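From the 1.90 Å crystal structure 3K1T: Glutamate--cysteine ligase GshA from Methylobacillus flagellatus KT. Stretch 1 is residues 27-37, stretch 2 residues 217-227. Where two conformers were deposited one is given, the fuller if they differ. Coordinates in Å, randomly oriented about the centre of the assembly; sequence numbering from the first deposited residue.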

ATOM      1  N   PRO A  27       2.616  16.495   8.960  1.00 14.42           N
ATOM      2  CA  PRO A  27       2.883  16.691   7.530  1.00 14.35           C
ATOM      3  C   PRO A  27       4.345  17.076   7.198  1.00 14.02           C
ATOM      4  O   PRO A  27       4.888  16.645   6.177  1.00 13.32           O
ATOM      5  CB  PRO A  27       1.929  17.823   7.129  1.00 15.58           C
ATOM      6  CG  PRO A  27       1.155  18.229   8.381  1.00 15.92           C
ATOM      7  CD  PRO A  27       1.482  17.305   9.468  1.00 14.98           C
ATOM      8  N   ARG A  28       4.980  17.887   8.043  1.00 13.05           N
ATOM      9  CA  ARG A  28       6.391  18.212   7.833  0.60 13.01           C
ATOM     10  C   ARG A  28       7.265  16.975   7.846  1.00 11.85           C
ATOM     11  O   ARG A  28       8.177  16.836   6.998  1.00 11.95           O
ATOM     12  CB  ARG A  28       6.899  19.261   8.849  0.60 13.21           C
ATOM     13  CG  ARG A  28       8.354  19.106   9.287  0.60 17.42           C
ATOM     14  CD  ARG A  28       8.731  20.028  10.465  0.60 22.57           C
ATOM     15  NE  ARG A  28       9.081  21.341   9.964  0.60 27.70           N
ATOM     16  CZ  ARG A  28       8.215  22.309   9.688  0.60 29.88           C
ATOM     17  NH1 ARG A  28       6.915  22.158   9.918  0.60 31.71           N
ATOM     18  NH2 ARG A  28       8.664  23.459   9.209  0.60 33.41           N
ATOM     19  N   ILE A  29       7.010  16.081   8.785  1.00 11.43           N
ATOM     20  CA  ILE A  29       7.728  14.815   8.889  1.00 11.79           C
ATOM     21  C   ILE A  29       7.535  13.934   7.647  1.00 12.46           C
ATOM     22  O   ILE A  29       8.505  13.414   7.091  1.00 11.62           O
ATOM     23  CB  ILE A  29       7.332  14.059  10.168  1.00 12.37           C
ATOM     24  CG1 ILE A  29       7.880  14.799  11.419  1.00 13.81           C
ATOM     25  CG2 ILE A  29       7.780  12.532  10.134  1.00 12.74           C
ATOM     26  CD1 ILE A  29       7.154  14.387  12.706  1.00 13.93           C
ATOM     27  N   GLU A  30       6.290  13.754   7.214  1.00 11.82           N
ATOM     28  CA  GLU A  30       6.022  12.905   6.065  1.00 12.64           C
ATOM     29  C   GLU A  30       6.614  13.505   4.757  1.00 12.83           C
ATOM     30  O   GLU A  30       7.176  12.774   3.919  1.00 11.59           O
ATOM     31  CB  GLU A  30       4.530  12.626   5.941  1.00 12.67           C
ATOM     32  CG  GLU A  30       3.980  11.875   7.149  1.00 12.48           C
ATOM     33  CD  GLU A  30       4.591  10.495   7.372  1.00 14.38           C
ATOM     34  OE1 GLU A  30       5.206   9.915   6.442  1.00 13.80           O
ATOM     35  OE2 GLU A  30       4.462   9.987   8.508  1.00 14.30           O
ATOM     36  N   HIS A  31       6.531  14.819   4.612  1.00 13.07           N
ATOM     37  CA  HIS A  31       7.184  15.499   3.497  1.00 13.25           C
ATOM     38  C   HIS A  31       8.696  15.301   3.546  1.00 13.24           C
ATOM     39  O   HIS A  31       9.329  14.996   2.530  1.00 13.24           O
ATOM     40  CB  HIS A  31       6.868  16.998   3.513  1.00 13.47           C
ATOM     41  CG  HIS A  31       7.568  17.748   2.441  1.00 15.57           C
ATOM     42  ND1 HIS A  31       8.741  18.437   2.659  1.00 19.33           N
ATOM     43  CD2 HIS A  31       7.321  17.830   1.113  1.00 17.44           C
ATOM     44  CE1 HIS A  31       9.144  18.975   1.521  1.00 19.27           C
ATOM     45  NE2 HIS A  31       8.300  18.629   0.570  1.00 18.27           N
ATOM     46  N   TRP A  32       9.279  15.390   4.747  1.00 13.04           N
ATOM     47  CA  TRP A  32      10.726  15.180   4.886  1.00 11.81           C
ATOM     48  C   TRP A  32      11.112  13.754   4.481  1.00 12.24           C
ATOM     49  O   TRP A  32      12.065  13.554   3.724  1.00 11.51           O
ATOM     50  CB  TRP A  32      11.158  15.507   6.319  1.00 12.06           C
ATOM     51  CG  TRP A  32      12.629  15.341   6.583  1.00 13.25           C
ATOM     52  CD1 TRP A  32      13.597  16.281   6.405  1.00 14.81           C
ATOM     53  CD2 TRP A  32      13.283  14.182   7.103  1.00 13.14           C
ATOM     54  NE1 TRP A  32      14.808  15.789   6.769  1.00 16.06           N
ATOM     55  CE2 TRP A  32      14.657  14.494   7.197  1.00 15.46           C
ATOM     56  CE3 TRP A  32      12.850  12.913   7.489  1.00 13.35           C
ATOM     57  CZ2 TRP A  32      15.599  13.589   7.677  1.00 15.35           C
ATOM     58  CZ3 TRP A  32      13.773  12.028   7.990  1.00 15.14           C
ATOM     59  CH2 TRP A  32      15.148  12.370   8.075  1.00 15.18           C
ATOM     60  N   PHE A  33      10.369  12.754   4.945  1.00 12.03           N
ATOM     61  CA  PHE A  33      10.684  11.378   4.556  1.00 12.70           C
ATOM     62  C   PHE A  33      10.600  11.215   3.043  1.00 13.38           C
ATOM     63  O   PHE A  33      11.475  10.594   2.424  1.00 13.32           O
ATOM     64  CB  PHE A  33       9.727  10.378   5.220  1.00 12.99           C
ATOM     65  CG  PHE A  33      10.154   9.909   6.599  1.00 11.88           C
ATOM     66  CD1 PHE A  33      11.339   9.210   6.776  1.00 14.64           C
ATOM     67  CD2 PHE A  33       9.344  10.150   7.707  1.00 12.77           C
ATOM     68  CE1 PHE A  33      11.724   8.767   8.024  1.00 13.24           C
ATOM     69  CE2 PHE A  33       9.717   9.683   8.973  1.00 12.87           C
ATOM     70  CZ  PHE A  33      10.914   8.995   9.114  1.00 13.74           C
ATOM     71  N   ARG A  34       9.549  11.754   2.423  1.00 13.99           N
ATOM     72  CA  ARG A  34       9.461  11.666   0.956  1.00 14.92           C
ATOM     73  C   ARG A  34      10.681  12.271   0.262  1.00 15.58           C
ATOM     74  O   ARG A  34      11.183  11.657  -0.699  1.00 14.89           O
ATOM     75  CB  ARG A  34       8.171  12.279   0.401  1.00 15.11           C
ATOM     76  CG  ARG A  34       6.992  11.316   0.552  1.00 16.80           C
ATOM     77  CD  ARG A  34       5.760  11.868  -0.167  1.00 17.93           C
ATOM     78  NE  ARG A  34       5.059  12.910   0.546  1.00 19.55           N
ATOM     79  CZ  ARG A  34       4.046  12.663   1.393  1.00 21.93           C
ATOM     80  NH1 ARG A  34       3.635  11.417   1.641  1.00 21.81           N
ATOM     81  NH2 ARG A  34       3.467  13.661   1.978  1.00 23.07           N
ATOM     82  N   SER A  35      11.175  13.430   0.734  1.00 15.22           N
ATOM     83  CA  SER A  35      12.404  13.981   0.178  1.00 16.61           C
ATOM     84  C   SER A  35      13.578  13.002   0.342  1.00 16.24           C
ATOM     85  O   SER A  35      14.378  12.849  -0.583  1.00 16.44           O
ATOM     86  CB  SER A  35      12.772  15.322   0.815  1.00 17.09           C
ATOM     87  OG  SER A  35      11.724  16.217   0.569  1.00 21.80           O
ATOM     88  N   GLN A  36      13.669  12.339   1.501  1.00 15.92           N
ATOM     89  CA  GLN A  36      14.767  11.388   1.729  1.00 16.34           C
ATOM     90  C   GLN A  36      14.719  10.181   0.800  1.00 16.41           C
ATOM     91  O   GLN A  36      15.751   9.779   0.223  1.00 16.30           O
ATOM     92  CB  GLN A  36      14.855  10.937   3.199  1.00 15.09           C
ATOM     93  CG  GLN A  36      14.922  12.106   4.210  1.00 17.64           C
ATOM     94  CD  GLN A  36      15.991  13.093   3.886  1.00 23.22           C
ATOM     95  OE1 GLN A  36      17.144  12.726   3.747  1.00 23.29           O
ATOM     96  NE2 GLN A  36      15.609  14.358   3.735  1.00 28.70           N
ATOM     97  N   TRP A  37      13.536   9.607   0.620  1.00 16.81           N
ATOM     98  CA  TRP A  37      13.399   8.419  -0.224  1.00 17.27           C
ATOM     99  C   TRP A  37      13.667   8.763  -1.705  1.00 18.58           C
ATOM    100  O   TRP A  37      14.191   7.909  -2.422  1.00 18.15           O
ATOM    101  CB  TRP A  37      12.025   7.748  -0.096  1.00 17.32           C
ATOM    102  CG  TRP A  37      11.583   7.463   1.338  1.00 15.91           C
ATOM    103  CD1 TRP A  37      10.407   7.834   1.922  1.00 16.31           C
ATOM    104  CD2 TRP A  37      12.308   6.746   2.327  1.00 16.88           C
ATOM    105  NE1 TRP A  37      10.386   7.428   3.221  1.00 16.09           N
ATOM    106  CE2 TRP A  37      11.536   6.761   3.503  1.00 17.05           C
ATOM    107  CE3 TRP A  37      13.562   6.144   2.356  1.00 19.80           C
ATOM    108  CZ2 TRP A  37      11.958   6.162   4.679  1.00 18.96           C
ATOM    109  CZ3 TRP A  37      13.967   5.501   3.533  1.00 21.58           C
ATOM    110  CH2 TRP A  37      13.173   5.546   4.672  1.00 19.66           C
ATOM    111  N   ARG A 217      23.897  10.585  11.874  1.00 14.94           N
ATOM    112  CA  ARG A 217      23.706  11.591  10.831  0.70 15.98           C
ATOM    113  C   ARG A 217      22.218  11.823  10.538  1.00 14.99           C
ATOM    114  O   ARG A 217      21.796  12.938  10.370  1.00 15.39           O
ATOM    115  CB  ARG A 217      24.398  11.164   9.530  0.70 16.59           C
ATOM    116  CG  ARG A 217      25.922  11.254   9.605  0.70 21.63           C
ATOM    117  CD  ARG A 217      26.568  10.311   8.581  0.70 26.26           C
ATOM    118  NE  ARG A 217      26.251  10.659   7.187  0.70 28.83           N
ATOM    119  CZ  ARG A 217      26.329   9.796   6.167  0.70 31.47           C
ATOM    120  NH1 ARG A 217      26.671   8.527   6.391  0.70 32.28           N
ATOM    121  NH2 ARG A 217      26.033  10.194   4.928  0.70 30.08           N
ATOM    122  N   VAL A 218      21.434  10.750  10.458  1.00 13.58           N
ATOM    123  CA  VAL A 218      19.974  10.893  10.247  1.00 12.62           C
ATOM    124  C   VAL A 218      19.317  11.672  11.409  1.00 13.11           C
ATOM    125  O   VAL A 218      18.542  12.619  11.192  1.00 13.08           O
ATOM    126  CB  VAL A 218      19.283   9.519  10.060  1.00 13.45           C
ATOM    127  CG1 VAL A 218      17.727   9.634  10.210  1.00 10.34           C
ATOM    128  CG2 VAL A 218      19.668   8.898   8.673  1.00 11.66           C
ATOM    129  N   VAL A 219      19.633  11.299  12.639  1.00 12.48           N
ATOM    130  CA  VAL A 219      19.058  11.957  13.817  1.00 13.04           C
ATOM    131  C   VAL A 219      19.508  13.425  13.922  1.00 14.47           C
ATOM    132  O   VAL A 219      18.725  14.277  14.332  1.00 14.35           O
ATOM    133  CB  VAL A 219      19.379  11.184  15.113  1.00 13.60           C
ATOM    134  CG1 VAL A 219      18.970  11.985  16.377  1.00 12.84           C
ATOM    135  CG2 VAL A 219      18.663   9.782  15.089  1.00 13.88           C
ATOM    136  N   GLU A 220      20.744  13.720  13.527  1.00 15.76           N
ATOM    137  CA  GLU A 220      21.263  15.092  13.514  1.00 18.20           C
ATOM    138  C   GLU A 220      20.465  15.982  12.595  1.00 17.67           C
ATOM    139  O   GLU A 220      20.371  17.168  12.846  1.00 17.35           O
ATOM    140  CB  GLU A 220      22.721  15.155  13.049  1.00 19.65           C
ATOM    141  CG  GLU A 220      23.728  14.765  14.097  1.00 27.50           C
ATOM    142  CD  GLU A 220      25.127  14.453  13.481  1.00 36.95           C
ATOM    143  OE1 GLU A 220      25.446  14.946  12.340  1.00 40.55           O
ATOM    144  OE2 GLU A 220      25.882  13.710  14.158  1.00 41.57           O
ATOM    145  N   GLU A 221      19.871  15.418  11.548  1.00 17.24           N
ATOM    146  CA  GLU A 221      18.983  16.202  10.714  1.00 17.74           C
ATOM    147  C   GLU A 221      17.537  16.213  11.213  1.00 16.53           C
ATOM    148  O   GLU A 221      16.858  17.252  11.176  1.00 15.63           O
ATOM    149  CB  GLU A 221      19.046  15.723   9.282  1.00 19.15           C
ATOM    150  CG  GLU A 221      18.203  16.615   8.404  1.00 24.73           C
ATOM    151  CD  GLU A 221      18.361  16.330   6.928  1.00 30.34           C
ATOM    152  OE1 GLU A 221      19.255  15.512   6.583  1.00 33.51           O
ATOM    153  OE2 GLU A 221      17.551  16.916   6.149  1.00 28.23           O
ATOM    154  N   PHE A 222      17.048  15.059  11.671  1.00 15.05           N
ATOM    155  CA  PHE A 222      15.659  14.948  12.073  1.00 14.07           C
ATOM    156  C   PHE A 222      15.336  15.646  13.381  1.00 13.60           C
ATOM    157  O   PHE A 222      14.290  16.273  13.504  1.00 14.58           O
ATOM    158  CB  PHE A 222      15.254  13.472  12.152  1.00 14.04           C
ATOM    159  CG  PHE A 222      13.789  13.255  12.351  1.00 11.41           C
ATOM    160  CD1 PHE A 222      12.909  13.349  11.275  1.00 13.73           C
ATOM    161  CD2 PHE A 222      13.301  12.901  13.579  1.00 13.05           C
ATOM    162  CE1 PHE A 222      11.516  13.124  11.473  1.00 13.62           C
ATOM    163  CE2 PHE A 222      11.942  12.681  13.782  1.00 13.29           C
ATOM    164  CZ  PHE A 222      11.051  12.779  12.726  1.00 13.04           C
ATOM    165  N   ALA A 223      16.211  15.558  14.365  1.00 13.63           N
ATOM    166  CA  ALA A 223      15.923  16.118  15.675  1.00 15.14           C
ATOM    167  C   ALA A 223      15.641  17.654  15.622  1.00 15.78           C
ATOM    168  O   ALA A 223      14.646  18.106  16.204  1.00 16.05           O
ATOM    169  CB  ALA A 223      17.044  15.755  16.681  1.00 13.75           C
ATOM    170  N   PRO A 224      16.453  18.428  14.888  1.00 17.35           N
ATOM    171  CA  PRO A 224      16.106  19.850  14.764  1.00 18.66           C
ATOM    172  C   PRO A 224      14.863  20.142  13.927  1.00 18.79           C
ATOM    173  O   PRO A 224      14.231  21.165  14.164  1.00 18.27           O
ATOM    174  CB  PRO A 224      17.348  20.496  14.124  1.00 19.19           C
ATOM    175  CG  PRO A 224      18.336  19.407  13.933  1.00 18.78           C
ATOM    176  CD  PRO A 224      17.819  18.135  14.390  1.00 17.77           C
ATOM    177  N   LEU A 225      14.517  19.265  12.984  1.00 18.39           N
ATOM    178  CA  LEU A 225      13.271  19.382  12.196  1.00 18.24           C
ATOM    179  C   LEU A 225      12.063  19.473  13.126  1.00 18.56           C
ATOM    180  O   LEU A 225      11.147  20.272  12.876  1.00 17.92           O
ATOM    181  CB  LEU A 225      13.103  18.188  11.237  1.00 18.50           C
ATOM    182  CG  LEU A 225      11.910  18.196  10.259  1.00 19.70           C
ATOM    183  CD1 LEU A 225      12.156  19.237   9.128  1.00 20.84           C
ATOM    184  CD2 LEU A 225      11.604  16.792   9.695  1.00 18.73           C
ATOM    185  N   ILE A 226      12.051  18.657  14.185  1.00 17.20           N
ATOM    186  CA  ILE A 226      10.894  18.597  15.086  1.00 17.35           C
ATOM    187  C   ILE A 226      11.208  19.230  16.461  1.00 17.28           C
ATOM    188  O   ILE A 226      10.358  19.240  17.316  1.00 18.74           O
ATOM    189  CB  ILE A 226      10.329  17.155  15.268  1.00 17.66           C
ATOM    190  CG1 ILE A 226      11.341  16.235  15.975  1.00 15.47           C
ATOM    191  CG2 ILE A 226       9.919  16.541  13.892  1.00 16.86           C
ATOM    192  CD1 ILE A 226      10.779  14.924  16.526  1.00 16.94           C
ATOM    193  N   ASP A 227      12.408  19.769  16.635  1.00 16.97           N
ATOM    194  CA  ASP A 227      12.878  20.387  17.881  1.00 17.81           C
ATOM    195  C   ASP A 227      12.823  19.459  19.103  1.00 17.55           C
ATOM    196  O   ASP A 227      12.123  19.737  20.091  1.00 18.06           O
ATOM    197  CB  ASP A 227      12.121  21.695  18.171  1.00 18.10           C
ATOM    198  CG  ASP A 227      12.782  22.516  19.289  1.00 21.85           C
ATOM    199  OD1 ASP A 227      14.016  22.446  19.456  1.00 23.83           O
ATOM    200  OD2 ASP A 227      12.067  23.268  19.974  1.00 26.92           O
TER
HETATM  201  O   HOH W   1      17.315  16.946   3.393  1.00 47.79           O

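Stretch 1 (27-37) lies wholly within a helix that runs on in both directions, its turns closed by regular backbone bonds from H31 N to P27 O (2.9 Å) through W37 N to F33 O (2.9 Å). Stretch 2 enters already helical, continuing a helix that begins earlier in the chain, but it kinks at P224: a proline nitrogen carries no hydrogen, so this residue makes no bond to the turn before. Beyond the kink the bonding is weak, as in I226 N to F222 O (3.3 Å), and D227 leaves helical geometry with positive phi. The two helices run roughly antiparallel, at 154°, and their axes approach to 10.9 Å. The CA atoms of I29 and L225 are nearest neighbours across the stretches, 7.9 Å apart; at Q36 and V218 the CA-CA distance is 10.0 Å. Between the stretches 471 Å² is buried, both sides summed.

W32 dominates the contact. Its CA-to-CB bond points toward stretch 2, and its broad indole, with chi1 at t, gives up more area than any other residue. L225, also directed toward its partner helix, lays a methyl over one face of the ring: CD2 sits 4.0 Å from the centroid of the W32 five-membered ring, 27° off the normal, a CH-pi contact. The ring of F222 meets the same face, with F222 CD1 3.6 Å from W32 CZ3; the planes are inclined at 56°, so the pair is oblique. At the indole edge, V218 CG1 approaches W32 CH2 at 4.3 Å.

The polar edge of the indole is satisfied too. W32 NE1 donates a hydrogen bond to E221 OE2 (3.0 Å, N-H...O angle 162°), which lets a buried tryptophan pair its one N-H with a carboxylate reaching in from an exposed position. E221, extended with chi1 and chi2 both t, uses that same oxygen to accept a hydrogen bond from water 1 (E221 OE2 to water O, 2.8 Å). The water in turn accepts from Q36 NE2 (3.1 Å to water O), so the amide is linked to the carboxylate through solvent while Q36 NE2 and E221 OE2 remain 4.0 Å apart.

Toward the start of stretch 1, I29 and I226, with the ring of F222, complete the apolar packing. I29 CG1 touches I226 CG2 at 3.6 Å and F222 CZ at 4.0 Å, all three residues being buried. Exposed R28 covers L225 with its aliphatic portion: R28 CD lies 3.7 Å from L225 CG and 3.4 Å from L225 O.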